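Local coordinates for cyclic nucleotide-binding protein (PDB 3FX3) that probably acts as a DNA-binding transcription regulator of the CRP type, pairing a cyclic nucleotide-binding domain with a helix-turn-helix domain, at residues I12-L17 with H26-L31; A89-N94 with I112-F117. All coordinates share one frame; numbering follows the deposited sequence.

Contact 1. Residues I12-L17 with H26-L31; sequences IARNSL and HVDALL
Arg14 lays its guanidinium across Val27, whose CG1 sits 3.3 Å off the plane, under one face and displaced toward its rim. The contact joins residues 12-17, which include the C-terminal part of helix 7-13, to helix 24-31 in the N-terminal helical part of a CRP-like subunit. The arginine chain runs extended from CG to NE, bringing the guanidinium to helix 24-31; Leu31 CD1 stands obliquely by it, 4.1 Å from Arg14 NE, and both Val27 and Leu31 are buried apolar side chains. At the guanidinium edge, near its plane, Arg14 NH2 makes a salt bridge with Asp28 OD1 at 2.5 Å, shorter than usual and of doubtful exact length, while the carboxylate plane is turned 81° from that of the guanidinium; one oxygen meets one nitrogen, without the two-pronged pairing of coplanar groups. Ile19 of helix 17-20 touches Arg14, Val27 and Leu31. The type I turn from Ala13 to Ser16 swings the chain into that short helix, which Ser16 N-caps, its OG accepting from Ile19 N. Ala13 O takes two donors, Ser16 N at 3.0 Å and Ser16 OG at 2.8 Å, the hydroxyl approaching at a C=O...OG angle of 163°.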
loop_
_atom_site.group_PDB
_atom_site.type_symbol
_atom_site.label_atom_id
_atom_site.label_comp_id
_atom_site.label_asym_id
_atom_site.label_seq_id
_atom_site.Cartn_x
_atom_site.Cartn_y
_atom_site.Cartn_z
ATOM N N ILE B 12 -8.971 16.340 11.760
ATOM C CA ILE B 12 -7.619 15.751 11.660
ATOM C C ILE B 12 -7.663 14.205 11.690
ATOM O O ILE B 12 -7.046 13.545 10.834
ATOM C CB ILE B 12 -6.682 16.302 12.738
ATOM C CG1 ILE B 12 -6.388 17.778 12.464
ATOM C CG2 ILE B 12 -5.347 15.521 12.793
ATOM C CD1 ILE B 12 -5.718 18.502 13.645
ATOM N N ALA B 13 -8.426 13.631 12.621
ATOM C CA ALA B 13 -8.533 12.172 12.723
ATOM C C ALA B 13 -9.099 11.508 11.456
ATOM O O ALA B 13 -8.761 10.360 11.149
ATOM C CB ALA B 13 -9.358 11.762 13.957
ATOM N N ARG B 14 -9.961 12.227 10.730
ATOM C CA ARG B 14 -10.562 11.699 9.488
ATOM C C ARG B 14 -9.559 11.433 8.358
ATOM O O ARG B 14 -9.847 10.698 7.440
ATOM C CB ARG B 14 -11.686 12.613 9.022
ATOM C CG ARG B 14 -12.960 12.504 9.880
ATOM C CD ARG B 14 -13.923 13.644 9.589
ATOM N NE ARG B 14 -15.193 13.481 10.294
ATOM C CZ ARG B 14 -16.191 12.687 9.889
ATOM N NH1 ARG B 14 -16.100 11.968 8.772
ATOM N NH2 ARG B 14 -17.304 12.613 10.601
ATOM N N ASN B 15 -8.372 12.006 8.452
ATOM C CA ASN B 15 -7.307 11.712 7.507
ATOM C C ASN B 15 -6.579 10.392 7.780
ATOM O O ASN B 15 -5.784 9.951 6.957
ATOM C CB ASN B 15 -6.289 12.863 7.523
ATOM C CG ASN B 15 -6.884 14.174 7.049
ATOM O OD1 ASN B 15 -7.770 14.203 6.184
ATOM N ND2 ASN B 15 -6.407 15.267 7.621
ATOM N N SER B 16 -6.829 9.768 8.931
ATOM C CA SER B 16 -6.117 8.544 9.292
ATOM C C SER B 16 -6.613 7.313 8.518
ATOM O O SER B 16 -7.763 7.232 8.109
ATOM C CB SER B 16 -6.244 8.261 10.784
ATOM O OG SER B 16 -7.559 7.842 11.132
ATOM N N LEU B 17 -5.721 6.365 8.342
ATOM C CA LEU B 17 -6.052 5.071 7.771
ATOM C C LEU B 17 -7.283 4.406 8.420
ATOM O O LEU B 17 -8.184 3.922 7.720
ATOM C CB LEU B 17 -4.835 4.153 7.913
ATOM C CG LEU B 17 -4.938 2.802 7.256
ATOM C CD1 LEU B 17 -4.894 3.062 5.733
ATOM C CD2 LEU B 17 -3.819 1.853 7.718
ATOM N N HIS B 26 -20.930 5.628 9.757
ATOM C CA HIS B 26 -20.616 5.113 11.079
ATOM C C HIS B 26 -19.517 5.899 11.777
ATOM O O HIS B 26 -19.270 5.691 12.974
ATOM C CB HIS B 26 -20.266 3.638 10.990
ATOM C CG HIS B 26 -21.420 2.776 10.606
ATOM N ND1 HIS B 26 -22.501 2.572 11.439
ATOM C CD2 HIS B 26 -21.665 2.061 9.484
ATOM C CE1 HIS B 26 -23.377 1.787 10.831
ATOM N NE2 HIS B 26 -22.893 1.466 9.645
ATOM N N VAL B 27 -18.859 6.796 11.047
ATOM C CA VAL B 27 -17.747 7.542 11.605
ATOM C C VAL B 27 -18.130 8.391 12.840
ATOM O O VAL B 27 -17.436 8.359 13.839
ATOM C CB VAL B 27 -17.084 8.433 10.546
ATOM C CG1 VAL B 27 -16.051 9.354 11.184
ATOM C CG2 VAL B 27 -16.431 7.556 9.455
ATOM N N ASP B 28 -19.196 9.176 12.759
ATOM C CA ASP B 28 -19.493 10.157 13.827
ATOM C C ASP B 28 -19.748 9.447 15.152
ATOM O O ASP B 28 -19.224 9.855 16.194
ATOM C CB ASP B 28 -20.725 11.015 13.498
ATOM C CG ASP B 28 -20.458 12.078 12.443
ATOM O OD1 ASP B 28 -19.275 12.366 12.147
ATOM O OD2 ASP B 28 -21.455 12.652 11.909
ATOM N N ALA B 29 -20.544 8.382 15.111
ATOM C CA ALA B 29 -20.889 7.646 16.325
ATOM C C ALA B 29 -19.611 7.092 16.970
ATOM O O ALA B 29 -19.472 7.128 18.189
ATOM C CB ALA B 29 -21.911 6.509 16.026
ATOM N N LEU B 30 -18.669 6.625 16.163
ATOM C CA LEU B 30 -17.434 6.048 16.715
ATOM C C LEU B 30 -16.483 7.129 17.276
ATOM O O LEU B 30 -15.928 6.964 18.363
ATOM C CB LEU B 30 -16.755 5.164 15.689
ATOM C CG LEU B 30 -15.418 4.503 16.055
ATOM C CD1 LEU B 30 -15.247 3.164 15.401
ATOM C CD2 LEU B 30 -14.271 5.386 15.613
ATOM N N LEU B 31 -16.332 8.242 16.552
ATOM C CA LEU B 31 -15.529 9.361 17.023
ATOM C C LEU B 31 -16.073 9.930 18.340
ATOM O O LEU B 31 -15.299 10.427 19.180
ATOM C CB LEU B 31 -15.462 10.472 15.973
ATOM C CG LEU B 31 -14.678 10.193 14.679
ATOM C CD1 LEU B 31 -14.671 11.447 13.830
ATOM C CD2 LEU B 31 -13.252 9.704 14.936
#

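Contact 2. Residues A89-N94 with I112-F117; sequences AVALRN and IPSPVF
Ala91 and Ser114 meet where helix 88-93 comes closest to the start of helix 114-123: Ala91 CB lies 3.4 Å from Ser114 OG, and the two CA atoms are 6.0 Å apart. Side chains this small let the backbones approach closely within the cyclic nucleotide-binding domain, a cupin-clan beta-roll. Beside them is the apolar half of the contact. Leu92 reaches over with one branch, CD2, to the CD2-CE2 side of the Phe117 ring, 3.9 Å from Phe117 CD2 and 4.0 Å from CE2. The methyl comes in obliquely, and the side chains are skewed rather than stacked.

Two things set these groups in place. Phe117 has CG anti to its backbone N (chi1 -174°), which sends the ring on past the Ser114 turn to the place where Leu92 CD2 meets it. The Ser114 hydroxyl is held by a hydrogen bond to Ala52 O, so the polar atom facing the Ala91 methyl is satisfied although buried. Pro113 holds the N-cap position, and there strand 107-113 passes directly into the helix; backbone hydrogen bonds of Ile112 with Ile55 and of Ser114 with Gln53 tie this junction to strand 54-58 and the residues before it.

Further out, Ile55 of strand 54-58 touches both Ala91 and Phe117, while Val118 and Met121 of helix 114-123 extend the surface under Leu92. Ala133 of the second subunit packs on Leu92, placing helix 88-93 between the sheet with its following helix and the partner chain.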
loop_
_atom_site.group_PDB
_atom_site.type_symbol
_atom_site.label_atom_id
_atom_site.label_comp_id
_atom_site.label_asym_id
_atom_site.label_seq_id
_atom_site.Cartn_x
_atom_site.Cartn_y
_atom_site.Cartn_z
ATOM N N ALA B 89 -4.058 -3.472 13.845
ATOM C CA ALA B 89 -3.945 -4.929 13.783
ATOM C C ALA B 89 -3.916 -5.546 15.178
ATOM O O ALA B 89 -4.625 -6.537 15.467
ATOM C CB ALA B 89 -2.692 -5.369 12.965
ATOM N N VAL B 90 -3.076 -4.992 16.061
ATOM C CA VAL B 90 -2.903 -5.626 17.346
ATOM C C VAL B 90 -4.147 -5.472 18.212
ATOM O O VAL B 90 -4.483 -6.367 19.001
ATOM C CB VAL B 90 -1.586 -5.174 18.055
ATOM C CG1 VAL B 90 -1.557 -3.674 18.330
ATOM C CG2 VAL B 90 -1.457 -5.935 19.328
ATOM N N ALA B 91 -4.865 -4.364 18.037
ATOM C CA ALA B 91 -6.075 -4.152 18.770
ATOM C C ALA B 91 -7.160 -5.157 18.309
ATOM O O ALA B 91 -7.871 -5.721 19.129
ATOM C CB ALA B 91 -6.561 -2.697 18.620
ATOM N N LEU B 92 -7.255 -5.406 17.009
ATOM C CA LEU B 92 -8.252 -6.349 16.525
ATOM C C LEU B 92 -7.846 -7.811 16.836
ATOM O O LEU B 92 -8.692 -8.671 16.996
ATOM C CB LEU B 92 -8.484 -6.144 15.027
ATOM C CG LEU B 92 -9.055 -4.790 14.597
ATOM C CD1 LEU B 92 -9.170 -4.782 13.072
ATOM C CD2 LEU B 92 -10.376 -4.577 15.222
ATOM N N ARG B 93 -6.562 -8.110 16.918
ATOM C CA ARG B 93 -6.150 -9.458 17.307
ATOM C C ARG B 93 -6.158 -9.647 18.798
ATOM O O ARG B 93 -6.055 -10.768 19.283
ATOM C CB ARG B 93 -4.765 -9.798 16.781
ATOM C CG ARG B 93 -4.778 -10.033 15.313
ATOM C CD ARG B 93 -3.435 -9.770 14.687
ATOM N NE ARG B 93 -3.440 -10.138 13.265
ATOM C CZ ARG B 93 -2.437 -9.896 12.431
ATOM N NH1 ARG B 93 -1.347 -9.289 12.872
ATOM N NH2 ARG B 93 -2.507 -10.274 11.161
ATOM N N ASN B 94 -6.215 -8.537 19.526
ATOM C CA ASN B 94 -6.115 -8.584 20.955
ATOM C C ASN B 94 -4.888 -9.378 21.414
ATOM O O ASN B 94 -4.988 -10.222 22.286
ATOM C CB ASN B 94 -7.395 -9.191 21.537
ATOM C CG ASN B 94 -7.479 -8.993 23.012
ATOM O OD1 ASN B 94 -6.860 -8.068 23.568
ATOM N ND2 ASN B 94 -8.191 -9.876 23.681
ATOM N N ILE B 112 -9.388 5.267 20.312
ATOM C CA ILE B 112 -10.684 4.605 20.139
ATOM C C ILE B 112 -10.633 3.278 20.881
ATOM O O ILE B 112 -9.829 2.413 20.518
ATOM C CB ILE B 112 -10.979 4.307 18.685
ATOM C CG1 ILE B 112 -10.963 5.587 17.843
ATOM C CG2 ILE B 112 -12.375 3.638 18.570
ATOM C CD1 ILE B 112 -11.968 6.617 18.287
ATOM N N PRO B 113 -11.467 3.106 21.921
ATOM C CA PRO B 113 -11.376 1.830 22.633
ATOM C C PRO B 113 -11.686 0.656 21.709
ATOM O O PRO B 113 -12.606 0.724 20.926
ATOM C CB PRO B 113 -12.420 1.935 23.746
ATOM C CG PRO B 113 -12.724 3.374 23.868
ATOM C CD PRO B 113 -12.404 4.042 22.542
ATOM N N SER B 114 -10.894 -0.401 21.801
ATOM C CA SER B 114 -11.065 -1.550 20.929
ATOM C C SER B 114 -12.471 -2.138 20.960
ATOM O O SER B 114 -13.032 -2.402 19.890
ATOM C CB SER B 114 -10.056 -2.644 21.289
ATOM O OG SER B 114 -8.758 -2.119 21.137
ATOM N N PRO B 115 -13.048 -2.332 22.167
ATOM C CA PRO B 115 -14.387 -2.921 22.173
ATOM C C PRO B 115 -15.430 -2.062 21.462
ATOM O O PRO B 115 -16.375 -2.617 20.927
ATOM C CB PRO B 115 -14.720 -3.120 23.673
ATOM C CG PRO B 115 -13.349 -3.068 24.390
ATOM C CD PRO B 115 -12.562 -2.052 23.536
ATOM N N VAL B 116 -15.235 -0.748 21.370
ATOM C CA VAL B 116 -16.196 0.086 20.650
ATOM C C VAL B 116 -16.209 -0.281 19.154
ATOM O O VAL B 116 -17.269 -0.360 18.516
ATOM C CB VAL B 116 -15.866 1.580 20.839
ATOM C CG1 VAL B 116 -16.519 2.439 19.749
ATOM C CG2 VAL B 116 -16.255 2.028 22.298
ATOM N N PHE B 117 -15.028 -0.505 18.602
ATOM C CA PHE B 117 -14.900 -0.822 17.199
ATOM C C PHE B 117 -15.286 -2.292 16.942
ATOM O O PHE B 117 -16.025 -2.601 16.006
ATOM C CB PHE B 117 -13.464 -0.535 16.771
ATOM C CG PHE B 117 -13.207 -0.670 15.308
ATOM C CD1 PHE B 117 -14.176 -0.406 14.365
ATOM C CD2 PHE B 117 -11.960 -1.026 14.863
ATOM C CE1 PHE B 117 -13.886 -0.535 12.995
ATOM C CE2 PHE B 117 -11.683 -1.150 13.509
ATOM C CZ PHE B 117 -12.651 -0.894 12.583
#

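Contact 1 (12-17 with 26-31) closes before contact 2 (89-94 with 112-117) opens, so they lie in series along the chain, with centres about 15 Å apart. Leu30 joins them directly: its CD2 is 3.7 Å from Ile112 CD1, and its CD1 is 3.9 Å from Phe117 CD1. Strand 107-113 is common ground, since Met110 touches Ala13 and Leu31. Contact 1 ties two N-terminal helices together, contact 2 packs helix 88-93 on the junction of strand 107-113 with helix 114-123, and Leu30 and Met110 bring the two against one antiparallel sheet. The segments also touch the second subunit, Leu17 packing on its His140 and Arg93 hydrogen-bonding its Thr134, linking this helical layer to the dimer.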